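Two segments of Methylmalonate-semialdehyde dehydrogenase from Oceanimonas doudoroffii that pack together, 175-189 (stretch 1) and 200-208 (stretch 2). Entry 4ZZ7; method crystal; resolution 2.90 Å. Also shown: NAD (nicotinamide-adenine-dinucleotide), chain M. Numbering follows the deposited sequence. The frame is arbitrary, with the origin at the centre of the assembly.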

# COMPACT_ATOMS: atom_id res chain seq x y z
N LYS A 175 13.11 -28.06 -9.89
CA LYS A 175 13.78 -29.31 -9.51
C LYS A 175 13.12 -29.87 -8.23
O LYS A 175 13.47 -29.51 -7.11
CB LYS A 175 15.25 -29.02 -9.33
CG LYS A 175 16.18 -30.20 -9.57
CD LYS A 175 16.56 -30.90 -8.28
CE LYS A 175 15.69 -32.11 -8.06
NZ LYS A 175 15.75 -32.54 -6.66
N PRO A 176 12.12 -30.76 -8.41
CA PRO A 176 11.39 -31.32 -7.30
C PRO A 176 12.01 -32.52 -6.67
O PRO A 176 12.97 -33.07 -7.20
CB PRO A 176 10.08 -31.75 -7.93
CG PRO A 176 10.47 -32.13 -9.31
CD PRO A 176 11.57 -31.19 -9.71
N SER A 177 11.44 -32.95 -5.56
CA SER A 177 12.00 -34.06 -4.82
C SER A 177 11.93 -35.29 -5.67
O SER A 177 10.95 -35.54 -6.33
CB SER A 177 11.25 -34.29 -3.51
OG SER A 177 11.75 -35.44 -2.85
N GLU A 178 13.00 -36.05 -5.64
CA GLU A 178 13.14 -37.28 -6.42
C GLU A 178 12.35 -38.47 -5.80
O GLU A 178 12.17 -39.52 -6.42
CB GLU A 178 14.63 -37.59 -6.62
CG GLU A 178 15.48 -37.70 -5.36
CD GLU A 178 16.16 -36.39 -4.95
OE1 GLU A 178 15.51 -35.34 -5.08
OE2 GLU A 178 17.32 -36.37 -4.46
N ARG A 179 11.84 -38.29 -4.60
CA ARG A 179 11.07 -39.32 -3.91
C ARG A 179 9.59 -39.43 -4.34
O ARG A 179 9.01 -40.52 -4.25
CB ARG A 179 11.21 -39.08 -2.39
CG ARG A 179 12.62 -39.35 -1.90
CD ARG A 179 12.83 -38.85 -0.49
NE ARG A 179 14.25 -38.76 -0.14
CZ ARG A 179 14.73 -38.18 0.96
NH1 ARG A 179 16.04 -38.15 1.16
NH2 ARG A 179 13.92 -37.64 1.88
N ASP A 180 9.01 -38.31 -4.79
CA ASP A 180 7.63 -38.25 -5.28
C ASP A 180 7.43 -37.20 -6.39
O ASP A 180 6.83 -36.14 -6.17
CB ASP A 180 6.64 -38.01 -4.14
CG ASP A 180 6.97 -36.81 -3.25
OD1 ASP A 180 7.90 -36.02 -3.58
OD2 ASP A 180 6.27 -36.66 -2.22
N PRO A 181 7.93 -37.50 -7.60
CA PRO A 181 7.95 -36.55 -8.70
C PRO A 181 6.76 -36.56 -9.65
O PRO A 181 6.64 -35.64 -10.46
CB PRO A 181 9.19 -36.98 -9.47
CG PRO A 181 9.20 -38.45 -9.30
CD PRO A 181 8.73 -38.69 -7.90
N SER A 182 5.91 -37.57 -9.59
CA SER A 182 4.83 -37.69 -10.58
C SER A 182 3.74 -36.61 -10.43
O SER A 182 3.34 -36.01 -11.41
CB SER A 182 4.22 -39.11 -10.57
OG SER A 182 5.16 -40.09 -11.00
N SER A 183 3.28 -36.36 -9.21
CA SER A 183 2.28 -35.31 -9.00
C SER A 183 2.76 -33.96 -9.58
O SER A 183 2.03 -33.25 -10.27
CB SER A 183 1.96 -35.16 -7.51
OG SER A 183 3.11 -35.30 -6.69
N THR A 184 4.01 -33.64 -9.28
CA THR A 184 4.62 -32.37 -9.61
C THR A 184 4.76 -32.12 -11.12
O THR A 184 4.67 -30.98 -11.56
CB THR A 184 6.01 -32.32 -8.99
OG1 THR A 184 5.95 -32.83 -7.65
CG2 THR A 184 6.54 -30.91 -8.97
N LEU A 185 5.04 -33.18 -11.87
CA LEU A 185 5.12 -33.14 -13.32
C LEU A 185 3.73 -33.03 -13.86
O LEU A 185 3.46 -32.26 -14.76
CB LEU A 185 5.77 -34.40 -13.85
CG LEU A 185 6.24 -34.34 -15.30
CD1 LEU A 185 7.43 -33.39 -15.45
CD2 LEU A 185 6.59 -35.75 -15.78
N TYR A 186 2.83 -33.81 -13.27
CA TYR A 186 1.46 -33.82 -13.68
C TYR A 186 0.87 -32.42 -13.66
O TYR A 186 0.16 -32.04 -14.58
CB TYR A 186 0.63 -34.73 -12.79
CG TYR A 186 -0.76 -34.91 -13.30
CD1 TYR A 186 -1.06 -35.91 -14.22
CD2 TYR A 186 -1.78 -34.06 -12.90
CE1 TYR A 186 -2.35 -36.08 -14.70
CE2 TYR A 186 -3.06 -34.21 -13.38
CZ TYR A 186 -3.34 -35.22 -14.27
OH TYR A 186 -4.60 -35.35 -14.75
N ILE A 187 1.14 -31.68 -12.59
CA ILE A 187 0.60 -30.32 -12.48
C ILE A 187 1.30 -29.35 -13.41
O ILE A 187 0.66 -28.46 -13.93
CB ILE A 187 0.57 -29.75 -11.03
CG1 ILE A 187 1.98 -29.56 -10.45
CG2 ILE A 187 -0.33 -30.63 -10.16
CD1 ILE A 187 2.00 -28.90 -9.08
N ALA A 188 2.59 -29.53 -13.62
CA ALA A 188 3.33 -28.72 -14.59
C ALA A 188 2.84 -28.91 -16.02
O ALA A 188 2.92 -27.99 -16.83
CB ALA A 188 4.81 -29.01 -14.51
N GLN A 189 2.33 -30.10 -16.32
CA GLN A 189 1.86 -30.38 -17.68
C GLN A 189 0.49 -29.81 -17.92
O GLN A 189 0.13 -29.59 -19.07
CB GLN A 189 1.86 -31.88 -17.97
CG GLN A 189 3.19 -32.54 -17.66
CD GLN A 189 3.27 -33.96 -18.16
OE1 GLN A 189 3.67 -34.17 -19.30
NE2 GLN A 189 2.92 -34.94 -17.32
N VAL A 200 8.40 -21.49 -20.77
CA VAL A 200 8.24 -20.58 -19.63
C VAL A 200 8.26 -21.35 -18.32
O VAL A 200 8.79 -20.86 -17.34
CB VAL A 200 6.92 -19.76 -19.71
CG1 VAL A 200 6.71 -18.91 -18.46
CG2 VAL A 200 6.92 -18.87 -20.95
N MET A 201 7.67 -22.55 -18.31
CA MET A 201 7.78 -23.45 -17.17
C MET A 201 8.55 -24.71 -17.60
O MET A 201 8.32 -25.26 -18.67
CB MET A 201 6.40 -23.82 -16.67
CG MET A 201 6.37 -24.85 -15.56
SD MET A 201 7.30 -24.22 -14.19
CE MET A 201 6.85 -25.41 -12.93
N ASN A 202 9.45 -25.15 -16.74
CA ASN A 202 10.22 -26.36 -16.98
C ASN A 202 10.33 -27.17 -15.68
O ASN A 202 10.41 -26.59 -14.59
CB ASN A 202 11.61 -25.99 -17.48
CG ASN A 202 11.57 -25.25 -18.80
OD1 ASN A 202 11.34 -25.85 -19.82
ND2 ASN A 202 11.82 -23.95 -18.78
N VAL A 203 10.31 -28.49 -15.79
CA VAL A 203 10.51 -29.38 -14.65
C VAL A 203 11.69 -30.27 -14.98
O VAL A 203 11.71 -30.92 -16.00
CB VAL A 203 9.28 -30.25 -14.31
CG1 VAL A 203 9.55 -31.11 -13.07
CG2 VAL A 203 8.08 -29.37 -14.06
N VAL A 204 12.68 -30.29 -14.11
CA VAL A 204 13.88 -31.04 -14.40
C VAL A 204 14.18 -31.88 -13.16
O VAL A 204 14.52 -31.36 -12.11
CB VAL A 204 14.98 -30.07 -14.89
CG1 VAL A 204 15.86 -29.58 -13.76
CG2 VAL A 204 15.78 -30.69 -16.01
N ASN A 205 13.90 -33.17 -13.25
CA ASN A 205 14.12 -34.12 -12.13
C ASN A 205 15.58 -34.51 -11.94
O ASN A 205 16.33 -34.63 -12.92
CB ASN A 205 13.29 -35.37 -12.33
CG ASN A 205 11.86 -35.15 -11.97
OD1 ASN A 205 11.57 -34.92 -10.81
ND2 ASN A 205 10.97 -35.21 -12.95
N GLY A 206 15.96 -34.73 -10.69
CA GLY A 206 17.33 -35.08 -10.42
C GLY A 206 17.68 -35.04 -8.96
O GLY A 206 16.81 -35.07 -8.07
N ASP A 207 18.98 -34.97 -8.72
CA ASP A 207 19.55 -34.93 -7.39
C ASP A 207 20.58 -33.79 -7.35
O ASP A 207 20.56 -32.89 -8.20
CB ASP A 207 20.16 -36.30 -7.09
CG ASP A 207 21.44 -36.57 -7.87
OD1 ASP A 207 21.70 -35.98 -8.93
OD2 ASP A 207 22.21 -37.42 -7.38
N LYS A 208 21.50 -33.85 -6.40
CA LYS A 208 22.47 -32.78 -6.20
C LYS A 208 23.04 -32.21 -7.49
O LYS A 208 23.26 -31.01 -7.58
CB LYS A 208 23.63 -33.25 -5.31
CG LYS A 208 24.49 -32.13 -4.79
CD LYS A 208 25.90 -32.57 -4.43
CE LYS A 208 26.71 -31.39 -3.90
NZ LYS A 208 26.09 -30.69 -2.73
PA NAD M . 16.00 -31.79 1.66
O1A NAD M . 16.72 -33.11 1.42
O2A NAD M . 16.51 -30.76 2.64
O5B NAD M . 15.90 -31.01 0.24
C5B NAD M . 14.84 -31.20 -0.71
C4B NAD M . 15.28 -30.82 -2.12
O4B NAD M . 16.68 -30.52 -2.15
C3B NAD M . 15.07 -31.93 -3.15
O3B NAD M . 14.54 -31.34 -4.34
C2B NAD M . 16.45 -32.56 -3.33
O2B NAD M . 16.81 -33.03 -4.64
C1B NAD M . 17.40 -31.44 -2.97
N9A NAD M . 18.63 -31.93 -2.27
C8A NAD M . 18.68 -32.91 -1.32
N7A NAD M . 19.95 -33.08 -0.89
C5A NAD M . 20.74 -32.20 -1.56
C6A NAD M . 22.20 -31.87 -1.58
N6A NAD M . 23.05 -32.54 -0.76
N1A NAD M . 22.62 -30.89 -2.42
C2A NAD M . 21.76 -30.23 -3.24
N3A NAD M . 20.43 -30.46 -3.28
C4A NAD M . 19.87 -31.43 -2.48
O3 NAD M . 14.43 -32.11 2.04
PN NAD M . 13.58 -33.50 1.90
O1N NAD M . 13.29 -33.84 0.44
O2N NAD M . 14.09 -34.61 2.84
O5D NAD M . 12.26 -32.90 2.57
C5D NAD M . 12.17 -32.76 4.00
C4D NAD M . 12.53 -31.36 4.55
O4D NAD M . 11.65 -30.29 4.14
C3D NAD M . 12.46 -31.36 6.09
O3D NAD M . 13.77 -31.39 6.66
C2D NAD M . 11.69 -30.09 6.50
O2D NAD M . 12.35 -29.38 7.55
C1D NAD M . 11.61 -29.32 5.20
N1N NAD M . 10.47 -28.43 5.06
C2N NAD M . 10.68 -27.13 5.30
C3N NAD M . 9.64 -26.21 5.17
C7N NAD M . 9.82 -24.73 5.46
O7N NAD M . 10.27 -24.29 6.52
N7N NAD M . 9.40 -23.91 4.52
C4N NAD M . 8.39 -26.65 4.76
C5N NAD M . 8.19 -28.00 4.50
C6N NAD M . 9.26 -28.88 4.66

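Contact between segments 175-189 and 200-208 of methylmalonate-semialdehyde dehydrogenase, with NAD bound at one end. The two segments bury 549 Å² between them, both sides summed. The helix of the first runs nearly antiparallel to strand 201-203 of the second, at 159° between their N-to-C directions and with a closest axial approach of 9.1 Å.

Apolar packing fills the space between helix and strand. Val203 is at its centre: its CA-to-CB bond points toward the helix, and its side chain meets three residues of the first segment. CG2 of Val203 lies 3.3 Å from CB of Ala188, a tight approach for two methyl groups; CB of Val203 lies 3.8 Å from CD1 of Leu185; and CG1 of Val203 lies 3.9 Å from CD of Pro176. Leu185 and Ala188 are three residues apart, close to one helical turn, so both can reach the same valine. Leu185 sets off sideways, and its t, p rotamer brings the end of the chain nearer. Met201, two residues before Val203 on the strand, also points toward the helix and touches Ala188 more loosely, CE of Met201 to CB of Ala188 at 4.4 Å. Asn202, between them, points away, as the alternation of a strand requires.

Backbone and proline contacts continue the interface beyond the strand. CA of Lys175 is 5.2 Å from CA of Val204, and a CA-H...O contact joins CA of Lys175 to O of Val204 at 3.4 Å, with an angle of 153° at the hydrogen. O of Val204 is also 3.2 Å from CG of Lys175. Asn205 directs its CA-to-CB bond away, yet its side chain turns back so that OD1 of Asn205 lies 3.4 Å from CG of Pro176 and 3.4 Å from CB of Pro181. These are van der Waals contacts of an amide oxygen with two proline rings.

Polar contacts gather around Lys175. A weak hydrogen bond runs from NZ of Lys175 to O of Gly206 at 3.1 Å, the one hydrogen bond that crosses between the segments. Within its own segment NZ of Lys175 also makes a weak bond to O of Pro176 at 2.9 Å and a salt bridge to OE1 of Glu178 at 3.2 Å. The ammonium thus sits among several oxygens, including OE1 of Glu178 and O of Gly206, which are 3.3 Å apart; both are acceptors and do not bond to each other. Glu178 also approaches the second segment through OE2 of Glu178, 3.9 Å from CB of Asp207.

Ligand contacts border this polar cluster. NZ of Lys175 donates to O3B of NAD at 2.9 Å, and O2B of NAD donates to OE1 of Glu178 at 2.7 Å. In the model NZ of Lys175 and O2B of NAD are too close to each other, so distances involving either atom are less certain. At the adenine, a weak hydrogen bond runs from NZ of Lys208 to N1A of NAD at 3.5 Å.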